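Local structure of malate dehydrogenase (Naegleria fowleri, 6UM4) at residues P241-H253 / N350-G362. The protein probably catalyses the reversible, NAD(P)-dependent interconversion of malate and oxaloacetate. Residues are numbered along the deposited sequence; the frame is centred on the assembly and turned at random.
Sequences PPENITAMTRLDH and NSEWVSMAIPSRG
Ala247 and Ala357 illustrate how two sheets of a dehydrogenase can be joined edge to edge through a single antiparallel bridge. They form a hydrogen-bonded pair: Ala247 N reaches Ala357 O at 3.0 Å, almost straight, and Ala357 N returns a more bent bond to Ala247 O at 3.1 Å. Their methyls abut, CB to CB 3.6 Å, which makes this the tight part of the contact. Beyond it the chains diverge and waters fill in; one accepts from Arg250 NH1 and donates to Ser355 O. CG1 of Val354 lies over one face of the Arg250 guanidinium, whose charge is met by Asp345 and Asp254. With CG anti to the backbone N (chi1 179°), the His253 ring presents ND1 edge-on to Ser355 OG at 3.0 Å, while that hydroxyl also bonds Ile276 N.

The solvent side is built differently. Glu243 and Arg361 form a side-on, two-pronged salt bridge, NE to OE2 2.9 Å and NH2 to OE1 3.3 Å, with carboxylate and guanidinium only 7° from coplanar. Just inward, Pro359 CG packs on Pro242 CB at 3.9 Å.

Strand 245-247 is the outermost strand of the parallel Rossmann-type sheet, beside 218-221, whereas 353-359 edges an antiparallel sheet beside 371-380; helix 332-348 packs against both, through Thr246 and Met356.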
ATOM      1  N   PRO A 241      27.784  10.940   7.419  1.00 27.28           N
ATOM      2  CA  PRO A 241      27.498  12.360   7.287  1.00 27.15           C
ATOM      3  C   PRO A 241      26.141  12.691   7.872  1.00 27.54           C
ATOM      4  O   PRO A 241      25.138  12.018   7.571  1.00 26.18           O
ATOM      5  CB  PRO A 241      27.528  12.589   5.770  1.00 30.88           C
ATOM      6  CG  PRO A 241      28.385  11.476   5.247  1.00 28.15           C
ATOM      7  CD  PRO A 241      28.104  10.314   6.128  1.00 27.68           C
ATOM      8  N   PRO A 242      26.079  13.686   8.759  1.00 26.03           N
ATOM      9  CA  PRO A 242      24.812  13.980   9.443  1.00 25.06           C
ATOM     10  C   PRO A 242      23.659  14.225   8.494  1.00 24.20           C
ATOM     11  O   PRO A 242      22.522  13.891   8.836  1.00 23.33           O
ATOM     12  CB  PRO A 242      25.158  15.210  10.284  1.00 25.59           C
ATOM     13  CG  PRO A 242      26.682  14.990  10.603  1.00 26.83           C
ATOM     14  CD  PRO A 242      27.217  14.453   9.308  1.00 27.14           C
ATOM     15  N   GLU A 243      23.917  14.776   7.305  1.00 24.52           N
ATOM     16  CA  GLU A 243      22.854  15.036   6.340  1.00 23.84           C
ATOM     17  C   GLU A 243      22.241  13.757   5.770  1.00 23.24           C
ATOM     18  O   GLU A 243      21.177  13.820   5.145  1.00 22.60           O
ATOM     19  CB  GLU A 243      23.381  15.905   5.200  1.00 24.55           C
ATOM     20  CG  GLU A 243      23.343  17.388   5.506  1.00 39.35           C
ATOM     21  CD  GLU A 243      24.409  17.813   6.492  1.00 45.38           C
ATOM     22  OE1 GLU A 243      25.338  17.008   6.750  1.00 47.85           O
ATOM     23  OE2 GLU A 243      24.304  18.953   7.012  1.00 44.07           O
ATOM     24  N   ASN A 244      22.916  12.618   5.909  1.00 23.57           N
ATOM     25  CA  ASN A 244      22.366  11.352   5.435  1.00 23.12           C
ATOM     26  C   ASN A 244      21.394  10.706   6.421  1.00 28.30           C
ATOM     27  O   ASN A 244      20.897   9.611   6.144  1.00 22.00           O
ATOM     28  CB  ASN A 244      23.512  10.372   5.107  1.00 23.95           C
ATOM     29  CG  ASN A 244      24.267  10.768   3.856  1.00 24.77           C
ATOM     30  OD1 ASN A 244      23.831  11.647   3.120  1.00 29.21           O
ATOM     31  ND2 ASN A 244      25.399  10.148   3.618  1.00 25.72           N
ATOM     32  N   ILE A 245      21.137  11.332   7.569  1.00 31.46           N
ATOM     33  CA  ILE A 245      20.166  10.851   8.547  1.00 21.51           C
ATOM     34  C   ILE A 245      19.139  11.950   8.762  1.00 23.67           C
ATOM     35  O   ILE A 245      19.481  13.018   9.282  1.00 21.31           O
ATOM     36  CB  ILE A 245      20.839  10.486   9.880  1.00 26.90           C
ATOM     37  CG1 ILE A 245      21.963   9.469   9.663  1.00 28.06           C
ATOM     38  CG2 ILE A 245      19.809   9.999  10.889  1.00 26.85           C
ATOM     39  CD1 ILE A 245      22.669   9.079  10.951  1.00 23.26           C
ATOM     40  N   THR A 246      17.880  11.693   8.387  1.00 21.88           N
ATOM     41  CA  THR A 246      16.837  12.692   8.577  1.00 19.88           C
ATOM     42  C   THR A 246      15.665  12.099   9.348  1.00 22.88           C
ATOM     43  O   THR A 246      15.524  10.883   9.487  1.00 27.03           O
ATOM     44  CB  THR A 246      16.348  13.251   7.241  1.00 20.45           C
ATOM     45  OG1 THR A 246      15.827  12.186   6.441  1.00 21.53           O
ATOM     46  CG2 THR A 246      17.496  13.908   6.494  1.00 21.25           C
ATOM     47  N   ALA A 247      14.802  12.983   9.831  1.00 19.16           N
ATOM     48  CA  ALA A 247      13.575  12.592  10.493  1.00 18.79           C
ATOM     49  C   ALA A 247      12.392  13.032   9.627  1.00 21.58           C
ATOM     50  O   ALA A 247      12.501  13.985   8.849  1.00 21.50           O
ATOM     51  CB  ALA A 247      13.508  13.206  11.896  1.00 19.10           C
ATOM     52  N   MET A 248      11.264  12.325   9.736  1.00 18.02           N
ATOM     53  CA  MET A 248      10.162  12.516   8.793  1.00 17.69           C
ATOM     54  C   MET A 248       9.148  13.552   9.272  1.00 18.58           C
ATOM     55  O   MET A 248       8.444  13.332  10.267  1.00 20.81           O
ATOM     56  CB  MET A 248       9.426  11.209   8.532  1.00 17.46           C
ATOM     57  CG  MET A 248       8.529  11.366   7.326  1.00 18.87           C
ATOM     58  SD  MET A 248       7.707   9.858   6.822  1.00 22.65           S
ATOM     59  CE  MET A 248       6.523   9.729   8.176  1.00 17.13           C
ATOM     60  N   THR A 249       9.029  14.656   8.535  1.00 23.32           N
ATOM     61  CA  THR A 249       7.912  15.589   8.683  1.00 17.72           C
ATOM     62  C   THR A 249       7.054  15.625   7.428  1.00 23.56           C
ATOM     63  O   THR A 249       6.190  16.506   7.282  1.00 17.63           O
ATOM     64  CB  THR A 249       8.427  16.989   8.993  1.00 18.10           C
ATOM     65  OG1 THR A 249       9.410  17.339   8.015  1.00 22.24           O
ATOM     66  CG2 THR A 249       9.067  16.996  10.365  1.00 21.90           C
ATOM     67  N   ARG A 250       7.304  14.695   6.504  1.00 22.06           N
ATOM     68  CA  ARG A 250       6.622  14.700   5.226  1.00 18.29           C
ATOM     69  C   ARG A 250       5.133  14.505   5.404  1.00 17.21           C
ATOM     70  O   ARG A 250       4.350  14.946   4.562  1.00 23.20           O
ATOM     71  CB  ARG A 250       7.202  13.596   4.332  1.00 25.78           C
ATOM     72  CG  ARG A 250       6.640  13.548   2.910  1.00 17.44           C
ATOM     73  CD  ARG A 250       6.660  14.939   2.283  1.00 20.39           C
ATOM     74  NE  ARG A 250       6.257  14.890   0.889  1.00 21.09           N
ATOM     75  CZ  ARG A 250       7.077  14.648  -0.127  1.00 26.28           C
ATOM     76  NH1 ARG A 250       8.376  14.437   0.090  1.00 22.38           N
ATOM     77  NH2 ARG A 250       6.586  14.599  -1.366  1.00 21.11           N
ATOM     78  N   LEU A 251       4.716  13.829   6.484  1.00 17.14           N
ATOM     79  CA  LEU A 251       3.290  13.618   6.684  1.00 18.61           C
ATOM     80  C   LEU A 251       2.624  14.907   7.161  1.00 21.91           C
ATOM     81  O   LEU A 251       1.525  15.251   6.704  1.00 21.73           O
ATOM     82  CB  LEU A 251       3.038  12.467   7.659  1.00 17.20           C
ATOM     83  CG  LEU A 251       1.539  12.210   7.837  1.00 17.39           C
ATOM     84  CD1 LEU A 251       0.886  11.820   6.512  1.00 22.06           C
ATOM     85  CD2 LEU A 251       1.199  11.222   8.957  1.00 17.58           C
ATOM     86  N   ASP A 252       3.271  15.633   8.079  1.00 17.58           N
ATOM     87  CA  ASP A 252       2.805  16.976   8.409  1.00 19.54           C
ATOM     88  C   ASP A 252       2.693  17.818   7.144  1.00 17.98           C
ATOM     89  O   ASP A 252       1.676  18.489   6.902  1.00 18.24           O
ATOM     90  CB  ASP A 252       3.736  17.644   9.421  1.00 18.15           C
ATOM     91  CG  ASP A 252       4.004  16.785  10.663  1.00 24.55           C
ATOM     92  OD1 ASP A 252       3.061  16.311  11.329  1.00 22.95           O
ATOM     93  OD2 ASP A 252       5.192  16.643  11.026  1.00 28.22           O
ATOM     94  N   HIS A 253       3.743  17.784   6.327  1.00 17.86           N
ATOM     95  CA  HIS A 253       3.770  18.526   5.071  1.00 18.03           C
ATOM     96  C   HIS A 253       2.575  18.178   4.187  1.00 24.58           C
ATOM     97  O   HIS A 253       1.822  19.061   3.759  1.00 22.83           O
ATOM     98  CB  HIS A 253       5.094  18.233   4.359  1.00 20.20           C
ATOM     99  CG  HIS A 253       5.239  18.915   3.039  1.00 22.64           C
ATOM    100  ND1 HIS A 253       6.025  20.032   2.867  1.00 27.11           N
ATOM    101  CD2 HIS A 253       4.711  18.633   1.825  1.00 28.39           C
ATOM    102  CE1 HIS A 253       5.972  20.416   1.603  1.00 26.59           C
ATOM    103  NE2 HIS A 253       5.184  19.580   0.947  1.00 28.22           N
ATOM    104  N   ASN A 350      12.853  15.967  -6.442  1.00 25.80           N
ATOM    105  CA  ASN A 350      11.504  16.516  -6.562  1.00 24.84           C
ATOM    106  C   ASN A 350      11.661  18.017  -6.761  1.00 30.18           C
ATOM    107  O   ASN A 350      12.386  18.663  -5.999  1.00 27.69           O
ATOM    108  CB  ASN A 350      10.665  16.214  -5.311  1.00 22.23           C
ATOM    109  CG  ASN A 350       9.199  16.636  -5.441  1.00 28.00           C
ATOM    110  OD1 ASN A 350       8.828  17.448  -6.294  1.00 32.12           O
ATOM    111  ND2 ASN A 350       8.373  16.127  -4.538  1.00 23.38           N
ATOM    112  N   SER A 351      11.004  18.563  -7.785  1.00 34.08           N
ATOM    113  CA  SER A 351      11.181  19.976  -8.110  1.00 40.18           C
ATOM    114  C   SER A 351      10.476  20.910  -7.133  1.00 34.23           C
ATOM    115  O   SER A 351      10.784  22.107  -7.114  1.00 37.98           O
ATOM    116  CB  SER A 351      10.708  20.242  -9.540  1.00 45.24           C
ATOM    117  OG  SER A 351       9.384  19.768  -9.728  1.00 52.38           O
ATOM    118  N   GLU A 352       9.549  20.405  -6.332  1.00 29.00           N
ATOM    119  CA  GLU A 352       8.809  21.232  -5.392  1.00 31.72           C
ATOM    120  C   GLU A 352       9.509  21.251  -4.044  1.00 30.77           C
ATOM    121  O   GLU A 352      10.262  20.337  -3.703  1.00 30.87           O
ATOM    122  CB  GLU A 352       7.382  20.714  -5.227  1.00 30.27           C
ATOM    123  CG  GLU A 352       6.574  20.781  -6.512  1.00 38.02           C
ATOM    124  CD  GLU A 352       6.101  22.188  -6.825  1.00 46.53           C
ATOM    125  OE1 GLU A 352       6.032  23.024  -5.891  1.00 45.68           O
ATOM    126  OE2 GLU A 352       5.836  22.467  -8.015  1.00 51.28           O
ATOM    127  N   TRP A 353       9.247  22.303  -3.270  1.00 27.40           N
ATOM    128  CA  TRP A 353       9.673  22.296  -1.880  1.00 26.03           C
ATOM    129  C   TRP A 353       9.075  21.088  -1.178  1.00 22.93           C
ATOM    130  O   TRP A 353       7.874  20.818  -1.293  1.00 22.28           O
ATOM    131  CB  TRP A 353       9.203  23.543  -1.136  1.00 26.33           C
ATOM    132  CG  TRP A 353       9.727  24.845  -1.589  1.00 24.67           C
ATOM    133  CD1 TRP A 353      10.439  25.106  -2.718  1.00 23.22           C
ATOM    134  CD2 TRP A 353       9.527  26.104  -0.932  1.00 24.68           C
ATOM    135  NE1 TRP A 353      10.702  26.461  -2.802  1.00 24.56           N
ATOM    136  CE2 TRP A 353      10.151  27.089  -1.714  1.00 25.06           C
ATOM    137  CE3 TRP A 353       8.878  26.490   0.247  1.00 24.65           C
ATOM    138  CZ2 TRP A 353      10.153  28.433  -1.353  1.00 28.12           C
ATOM    139  CZ3 TRP A 353       8.879  27.832   0.599  1.00 23.20           C
ATOM    140  CH2 TRP A 353       9.507  28.781  -0.198  1.00 24.17           C
ATOM    141  N   VAL A 354       9.897  20.379  -0.418  1.00 23.34           N
ATOM    142  CA  VAL A 354       9.380  19.390   0.510  1.00 19.49           C
ATOM    143  C   VAL A 354       9.976  19.703   1.871  1.00 20.73           C
ATOM    144  O   VAL A 354      10.931  20.478   1.996  1.00 21.67           O
ATOM    145  CB  VAL A 354       9.682  17.934   0.065  1.00 19.26           C
ATOM    146  CG1 VAL A 354       9.029  17.660  -1.276  1.00 25.50           C
ATOM    147  CG2 VAL A 354      11.191  17.675  -0.004  1.00 20.10           C
ATOM    148  N   SER A 355       9.340  19.159   2.904  1.00 18.91           N
ATOM    149  CA  SER A 355       9.820  19.292   4.271  1.00 20.06           C
ATOM    150  C   SER A 355      10.550  18.022   4.681  1.00 19.77           C
ATOM    151  O   SER A 355      10.074  16.915   4.422  1.00 18.30           O
ATOM    152  CB  SER A 355       8.676  19.575   5.245  1.00 19.53           C
ATOM    153  OG  SER A 355       8.009  20.795   4.945  1.00 21.36           O
ATOM    154  N   MET A 356      11.709  18.204   5.305  1.00 18.98           N
ATOM    155  CA  MET A 356      12.514  17.173   5.938  1.00 18.92           C
ATOM    156  C   MET A 356      13.093  17.769   7.212  1.00 21.31           C
ATOM    157  O   MET A 356      13.461  18.946   7.223  1.00 23.59           O
ATOM    158  CB  MET A 356      13.668  16.712   5.027  1.00 19.95           C
ATOM    159  CG  MET A 356      13.216  16.070   3.687  1.00 26.62           C
ATOM    160  SD  MET A 356      14.606  15.797   2.547  1.00 31.03           S
ATOM    161  CE  MET A 356      15.344  14.307   3.230  1.00 35.55           C
ATOM    162  N   ALA A 357      13.153  16.972   8.286  1.00 23.61           N
ATOM    163  CA  ALA A 357      13.862  17.342   9.513  1.00 25.86           C
ATOM    164  C   ALA A 357      15.331  16.961   9.367  1.00 27.54           C
ATOM    165  O   ALA A 357      15.667  15.771   9.323  1.00 21.43           O
ATOM    166  CB  ALA A 357      13.246  16.652  10.728  1.00 21.76           C
ATOM    167  N   ILE A 358      16.208  17.959   9.331  1.00 21.35           N
ATOM    168  CA  ILE A 358      17.594  17.745   8.916  1.00 21.19           C
ATOM    169  C   ILE A 358      18.521  18.326   9.983  1.00 27.11           C
ATOM    170  O   ILE A 358      18.093  19.149  10.810  1.00 22.04           O
ATOM    171  CB  ILE A 358      17.863  18.376   7.529  1.00 21.46           C
ATOM    172  CG1 ILE A 358      17.885  19.907   7.651  1.00 22.86           C
ATOM    173  CG2 ILE A 358      16.756  17.983   6.532  1.00 20.81           C
ATOM    174  CD1 ILE A 358      18.117  20.635   6.347  1.00 22.39           C
ATOM    175  N   PRO A 359      19.792  17.903  10.015  1.00 23.26           N
ATOM    176  CA  PRO A 359      20.732  18.534  10.955  1.00 26.77           C
ATOM    177  C   PRO A 359      20.874  20.016  10.657  1.00 25.83           C
ATOM    178  O   PRO A 359      21.131  20.424   9.519  1.00 24.12           O
ATOM    179  CB  PRO A 359      22.054  17.781  10.721  1.00 23.97           C
ATOM    180  CG  PRO A 359      21.916  17.182   9.355  1.00 23.61           C
ATOM    181  CD  PRO A 359      20.439  16.829   9.243  1.00 22.56           C
ATOM    182  N   SER A 360      20.717  20.823  11.693  1.00 25.87           N
ATOM    183  CA  SER A 360      20.893  22.258  11.530  1.00 25.14           C
ATOM    184  C   SER A 360      22.373  22.604  11.385  1.00 28.50           C
ATOM    185  O   SER A 360      23.192  22.287  12.259  1.00 31.06           O
ATOM    186  CB  SER A 360      20.290  22.994  12.718  1.00 29.72           C
ATOM    187  OG  SER A 360      20.624  24.362  12.658  1.00 25.92           O
ATOM    188  N   ARG A 361      22.718  23.235  10.265  1.00 30.14           N
ATOM    189  CA  ARG A 361      23.979  23.945  10.107  1.00 33.51           C
ATOM    190  C   ARG A 361      23.798  25.454  10.278  1.00 35.65           C
ATOM    191  O   ARG A 361      24.551  26.245   9.701  1.00 43.81           O
ATOM    192  CB  ARG A 361      24.600  23.626   8.747  1.00 38.39           C
ATOM    193  CG  ARG A 361      24.779  22.124   8.442  1.00 33.57           C
ATOM    194  CD  ARG A 361      25.848  21.484   9.341  1.00 46.60           C
ATOM    195  NE  ARG A 361      26.138  20.089   8.983  1.00 47.87           N
ATOM    196  CZ  ARG A 361      27.104  19.347   9.527  1.00 50.02           C
ATOM    197  NH1 ARG A 361      28.000  19.898  10.333  1.00 50.06           N
ATOM    198  NH2 ARG A 361      27.274  18.089   9.140  1.00 47.26           N
ATOM    199  N   GLY A 362      22.796  25.872  11.048  1.00 29.47           N
ATOM    200  CA  GLY A 362      22.541  27.285  11.263  1.00 28.58           C
ATOM    201  C   GLY A 362      21.719  27.978  10.206  1.00 28.33           C
ATOM    202  O   GLY A 362      21.637  29.206  10.229  1.00 29.07           O
TER
HETATM  203  O   HOH W   1      21.958  20.731   7.012  1.00 27.36           O
HETATM  204  O   HOH W   2       9.911  14.513   6.183  1.00 21.30           O
HETATM  205  O   HOH W   3      10.065  14.809   2.330  1.00 19.69           O
HETATM  206  O   HOH W   4       5.365  19.643  -1.856  1.00 23.78           O